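Local coordinates for OsmC family protein (Rhodothermus marinus, PDB 5CML) that probably hydrolyses carboxyl esters through its alpha/beta-hydrolase esterase domain, the part present here, which in the full-length protein is accompanied by an OsmC domain, at residues 37-41 against 161-166; 63-67 against 83-88. All coordinates share one frame. Residues are numbered along the deposited sequence.

Interaction 1: 37-41 against 161-166; sequences CFTCS and LGGRPF
Two m-rotamer cysteines form the apolar centre. Cys-40 SG lies 3.3 Å from CE1 of Phe-166 (chi1 p) and 4.4 Å from the ring centroid, an oblique sulfur-aromatic contact; Cys-37 SG is 4.3 Å from Phe-166 CZ. Leu-161 CD1 completes the group, 3.5 Å from Cys-37 CB and 3.9 Å from Cys-40 SG. Residues 38-40 make a 3-10 turn, and 161-166 is loop until strand 166-169 begins. The backbones come closest at Cys-40 and Arg-164, CA to CA 4.6 Å, where Arg-164 N donates an almost straight 2.8 Å hydrogen bond to Cys-40 O. Gly-163 CA lies 3.4 Å from Cys-40 O, where a CB would clash. At the polar edge Arg-164 (chi1 m, chi2 t, chi3 p) reaches toward 37-41; Thr-39 O lies over a guanidinium face, 3.0 Å from Arg-164 NH1 but poorly angled for a hydrogen bond. Leu-161 also touches Ser-109, the presumed nucleophile, so the pairing borders the probable active site of an alpha/beta hydrolase.

Interaction 2: 63-67 against 83-88; sequences RFDFT and TNFEDL
Thr-83, Phe-66 and Phe-64 carry most of this buried contact between the end of strand 59-65 and the start of helix 85-98. Thr-83 CG2 sits over the face of the Phe-66 ring, 3.5 Å from its centroid, as a CH-pi contact, and lies 3.1 Å from Phe-66 O. The backbones approach here, Phe-66 CA to Thr-83 CA 6.2 Å, and one water joins them, donating to Phe-66 O and accepting from Thr-83 N, both at 2.8 Å. Phe-64, with chi1 t like Phe-66, points toward the helix: its CD2 is 3.5 Å from Leu-88 CD1, its CZ 3.8 Å from Asp-87 CB, and its ring edge faces Thr-83 OG1. Asp-87 turns its carboxylate to Asn-10. N-cap Asn-84 OD1 accepts from Asp-87 N at 3.1 Å. Where the strand ends, Asp-65 OD1 accepts from Thr-67 N at 3.1 Å, forming an Asx turn. This is the strand-to-helix packing of a beta-alpha-beta crossover, helix 85-98 leading to parallel strand 104-108 of the alpha/beta-hydrolase sheet.

How the interactions relate
The centres of the contacts lie 14 Å apart and their segments touch. Along the chain interaction 2 falls wholly between the two halves of interaction 1. Segments 37-41 and 63-67 follow or end the neighbouring parallel strands 30-36 and 59-65 of the central sheet. These meet where Thr-39 OG1 lies 2.9 Å from Asp-65 OD1, a probable, weak hydrogen bond, and where Cys-37 CA lies 3.7 Å from Thr-67 CG2. Phe-166 CD2, 3.5 Å from Thr-67 O, extends the packing to the small three-stranded sheet. Interaction 2 thus joins the main sheet to helix 85-98, and interaction 1 joins the loop after strand 30-36 to a loop within that smaller sheet, beside the probable catalytic serine.

Interaction 1: 37-41 against 161-166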
loop_
_atom_site.group_PDB
_atom_site.type_symbol
_atom_site.label_atom_id
_atom_site.label_comp_id
_atom_site.label_asym_id
_atom_site.label_seq_id
_atom_site.Cartn_x
_atom_site.Cartn_y
_atom_site.Cartn_z
ATOM N N CYS A 37 -1.471 5.955 -2.158
ATOM C CA CYS A 37 -1.158 7.248 -2.756
ATOM C C CYS A 37 -2.416 7.949 -3.265
ATOM O O CYS A 37 -2.337 8.778 -4.164
ATOM C CB CYS A 37 -0.153 7.070 -3.897
ATOM S SG CYS A 37 1.454 6.391 -3.311
ATOM N N PHE A 38 -3.577 7.631 -2.690
ATOM C CA PHE A 38 -4.826 8.211 -3.199
ATOM C C PHE A 38 -4.956 9.680 -2.829
ATOM O O PHE A 38 -5.785 10.382 -3.381
ATOM C CB PHE A 38 -6.033 7.442 -2.690
ATOM C CG PHE A 38 -6.138 6.082 -3.265
ATOM C CD1 PHE A 38 -6.417 5.914 -4.610
ATOM C CD2 PHE A 38 -5.938 4.967 -2.483
ATOM C CE1 PHE A 38 -6.505 4.650 -5.157
ATOM C CE2 PHE A 38 -6.014 3.700 -3.027
ATOM C CZ PHE A 38 -6.304 3.543 -4.355
ATOM N N THR A 39 -4.111 10.143 -1.917
ATOM C CA THR A 39 -4.080 11.553 -1.552
ATOM C C THR A 39 -3.676 12.440 -2.740
ATOM O O THR A 39 -3.914 13.644 -2.718
ATOM C CB THR A 39 -3.129 11.772 -0.370
ATOM O OG1 THR A 39 -3.297 10.696 0.559
ATOM C CG2 THR A 39 -3.435 13.064 0.332
ATOM N N CYS A 40 -3.095 11.831 -3.774
ATOM C CA CYS A 40 -2.782 12.507 -5.045
ATOM C C CYS A 40 -4.023 12.965 -5.806
ATOM O O CYS A 40 -3.934 13.837 -6.670
ATOM C CB CYS A 40 -1.956 11.577 -5.974
ATOM S SG CYS A 40 -0.288 11.282 -5.361
ATOM N N SER A 41 -5.167 12.366 -5.499
ATOM C CA SER A 41 -6.429 12.723 -6.156
ATOM C C SER A 41 -7.054 13.990 -5.591
ATOM O O SER A 41 -6.578 14.546 -4.612
ATOM C CB SER A 41 -7.443 11.589 -6.025
ATOM O OG SER A 41 -6.999 10.433 -6.683
ATOM N N LEU A 161 2.199 11.031 -10.071
ATOM C CA LEU A 161 1.286 9.924 -10.378
ATOM C C LEU A 161 0.068 10.419 -11.159
ATOM O O LEU A 161 -0.971 9.751 -11.210
ATOM C CB LEU A 161 0.823 9.237 -9.104
ATOM C CG LEU A 161 1.899 8.729 -8.154
ATOM C CD1 LEU A 161 1.177 8.103 -6.994
ATOM C CD2 LEU A 161 2.810 7.735 -8.859
ATOM N N GLY A 162 0.198 11.599 -11.754
ATOM C CA GLY A 162 -0.851 12.142 -12.605
ATOM C C GLY A 162 -1.859 12.994 -11.862
ATOM O O GLY A 162 -2.836 13.458 -12.457
ATOM N N GLY A 163 -1.635 13.188 -10.563
ATOM C CA GLY A 163 -2.456 14.081 -9.765
ATOM C C GLY A 163 -1.580 15.113 -9.073
ATOM O O GLY A 163 -0.696 15.708 -9.694
ATOM N N ARG A 164 -1.816 15.319 -7.784
ATOM C CA ARG A 164 -1.009 16.243 -6.998
ATOM C C ARG A 164 0.378 15.608 -6.818
ATOM O O ARG A 164 0.477 14.478 -6.344
ATOM C CB ARG A 164 -1.653 16.519 -5.643
ATOM C CG ARG A 164 -2.982 17.268 -5.695
ATOM C CD ARG A 164 -3.841 16.967 -4.460
ATOM N NE ARG A 164 -3.123 17.217 -3.210
ATOM C CZ ARG A 164 -3.591 16.920 -1.997
ATOM N NH1 ARG A 164 -4.781 16.346 -1.850
ATOM N NH2 ARG A 164 -2.867 17.194 -0.922
ATOM N N PRO A 165 1.451 16.316 -7.208
ATOM C CA PRO A 165 2.770 15.717 -7.008
ATOM C C PRO A 165 3.190 15.739 -5.542
ATOM O O PRO A 165 2.608 16.485 -4.747
ATOM C CB PRO A 165 3.692 16.601 -7.864
ATOM C CG PRO A 165 2.999 17.907 -7.948
ATOM C CD PRO A 165 1.530 17.611 -7.908
ATOM N N PHE A 166 4.195 14.944 -5.184
ATOM C CA PHE A 166 4.634 14.898 -3.791
ATOM C C PHE A 166 6.107 14.547 -3.672
ATOM O O PHE A 166 6.746 14.176 -4.650
ATOM C CB PHE A 166 3.777 13.903 -2.983
ATOM C CG PHE A 166 3.828 12.470 -3.472
ATOM C CD1 PHE A 166 2.954 12.032 -4.450
ATOM C CD2 PHE A 166 4.709 11.553 -2.907
ATOM C CE1 PHE A 166 2.968 10.716 -4.882
ATOM C CE2 PHE A 166 4.723 10.222 -3.331
ATOM C CZ PHE A 166 3.861 9.811 -4.324
#

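Interaction 2: 63-67 against 83-88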
loop_
_atom_site.group_PDB
_atom_site.type_symbol
_atom_site.label_atom_id
_atom_site.label_comp_id
_atom_site.label_asym_id
_atom_site.label_seq_id
_atom_site.Cartn_x
_atom_site.Cartn_y
_atom_site.Cartn_z
ATOM N N ARG A 63 -4.985 3.343 7.565
ATOM C CA ARG A 63 -4.633 4.015 6.328
ATOM C C ARG A 63 -3.426 4.883 6.556
ATOM O O ARG A 63 -3.437 5.781 7.402
ATOM C CB ARG A 63 -5.794 4.861 5.836
ATOM C CG ARG A 63 -6.958 4.048 5.370
ATOM C CD ARG A 63 -8.030 4.926 4.834
ATOM N NE ARG A 63 -8.948 5.404 5.867
ATOM C CZ ARG A 63 -9.270 6.678 6.056
ATOM N NH1 ARG A 63 -8.701 7.643 5.327
ATOM N NH2 ARG A 63 -10.153 6.986 7.000
ATOM N N PHE A 64 -2.374 4.595 5.803
ATOM C CA PHE A 64 -1.142 5.340 5.910
ATOM C C PHE A 64 -0.902 6.055 4.598
ATOM O O PHE A 64 -0.779 5.421 3.551
ATOM C CB PHE A 64 0.017 4.414 6.247
ATOM C CG PHE A 64 1.324 5.115 6.349
ATOM C CD1 PHE A 64 1.699 5.723 7.533
ATOM C CD2 PHE A 64 2.172 5.191 5.256
ATOM C CE1 PHE A 64 2.905 6.377 7.636
ATOM C CE2 PHE A 64 3.387 5.849 5.353
ATOM C CZ PHE A 64 3.747 6.443 6.541
ATOM N N ASP A 65 -0.864 7.377 4.666
ATOM C CA ASP A 65 -0.665 8.212 3.489
ATOM C C ASP A 65 0.799 8.229 3.076
ATOM O O ASP A 65 1.631 8.918 3.681
ATOM C CB ASP A 65 -1.149 9.631 3.778
ATOM C CG ASP A 65 -0.795 10.602 2.685
ATOM O OD1 ASP A 65 -0.633 10.175 1.518
ATOM O OD2 ASP A 65 -0.682 11.803 2.999
ATOM N N PHE A 66 1.098 7.485 2.020
ATOM C CA PHE A 66 2.473 7.294 1.581
ATOM C C PHE A 66 3.045 8.564 0.965
ATOM O O PHE A 66 4.259 8.722 0.868
ATOM C CB PHE A 66 2.517 6.130 0.582
ATOM C CG PHE A 66 3.893 5.657 0.263
ATOM C CD1 PHE A 66 4.533 4.738 1.078
ATOM C CD2 PHE A 66 4.556 6.143 -0.848
ATOM C CE1 PHE A 66 5.842 4.306 0.774
ATOM C CE2 PHE A 66 5.844 5.710 -1.155
ATOM C CZ PHE A 66 6.477 4.788 -0.341
ATOM N N THR A 67 2.169 9.471 0.539
ATOM C CA THR A 67 2.606 10.671 -0.163
ATOM C C THR A 67 3.114 11.762 0.762
ATOM O O THR A 67 3.816 12.663 0.316
ATOM C CB THR A 67 1.475 11.296 -0.981
ATOM O OG1 THR A 67 0.567 11.930 -0.076
ATOM C CG2 THR A 67 0.743 10.253 -1.832
ATOM N N THR A 83 8.284 10.195 2.913
ATOM C CA THR A 83 8.197 8.835 3.408
ATOM C C THR A 83 9.382 7.939 3.056
ATOM O O THR A 83 10.104 8.165 2.070
ATOM C CB THR A 83 6.937 8.156 2.890
ATOM O OG1 THR A 83 6.619 7.045 3.736
ATOM C CG2 THR A 83 7.133 7.674 1.458
ATOM N N ASN A 84 9.558 6.913 3.885
ATOM C CA ASN A 84 10.512 5.851 3.615
ATOM C C ASN A 84 10.024 4.532 4.216
ATOM O O ASN A 84 8.920 4.454 4.760
ATOM C CB ASN A 84 11.890 6.225 4.153
ATOM C CG ASN A 84 11.879 6.589 5.627
ATOM O OD1 ASN A 84 10.917 6.330 6.341
ATOM N ND2 ASN A 84 12.980 7.181 6.090
ATOM N N PHE A 85 10.843 3.497 4.109
ATOM C CA PHE A 85 10.495 2.187 4.641
ATOM C C PHE A 85 10.315 2.181 6.153
ATOM O O PHE A 85 9.422 1.489 6.667
ATOM C CB PHE A 85 11.560 1.167 4.251
ATOM C CG PHE A 85 11.436 0.705 2.843
ATOM C CD1 PHE A 85 10.335 -0.025 2.449
ATOM C CD2 PHE A 85 12.386 1.028 1.908
ATOM C CE1 PHE A 85 10.201 -0.450 1.148
ATOM C CE2 PHE A 85 12.263 0.593 0.591
ATOM C CZ PHE A 85 11.163 -0.139 0.215
ATOM N N GLU A 86 11.142 2.949 6.862
ATOM C CA GLU A 86 11.027 3.028 8.315
ATOM C C GLU A 86 9.666 3.562 8.767
ATOM O O GLU A 86 9.144 3.118 9.773
ATOM C CB GLU A 86 12.137 3.903 8.901
ATOM C CG GLU A 86 11.880 4.393 10.354
ATOM C CD GLU A 86 11.373 3.318 11.352
ATOM O OE1 GLU A 86 11.530 2.090 11.133
ATOM O OE2 GLU A 86 10.787 3.724 12.373
ATOM N N ASP A 87 9.088 4.507 8.039
ATOM C CA ASP A 87 7.757 4.986 8.410
ATOM C C ASP A 87 6.722 3.879 8.302
ATOM O O ASP A 87 5.826 3.798 9.130
ATOM C CB ASP A 87 7.350 6.179 7.549
ATOM C CG ASP A 87 8.202 7.393 7.819
ATOM O OD1 ASP A 87 8.843 7.444 8.891
ATOM O OD2 ASP A 87 8.243 8.292 6.959
ATOM N N LEU A 88 6.820 3.030 7.283
ATOM C CA LEU A 88 5.905 1.894 7.169
ATOM C C LEU A 88 6.135 0.905 8.312
ATOM O O LEU A 88 5.184 0.415 8.920
ATOM C CB LEU A 88 6.085 1.188 5.829
ATOM C CG LEU A 88 4.845 1.040 4.975
ATOM C CD1 LEU A 88 4.132 2.389 4.756
ATOM C CD2 LEU A 88 5.258 0.394 3.660
HETATM O O HOH W 1 6.044 10.801 1.360
#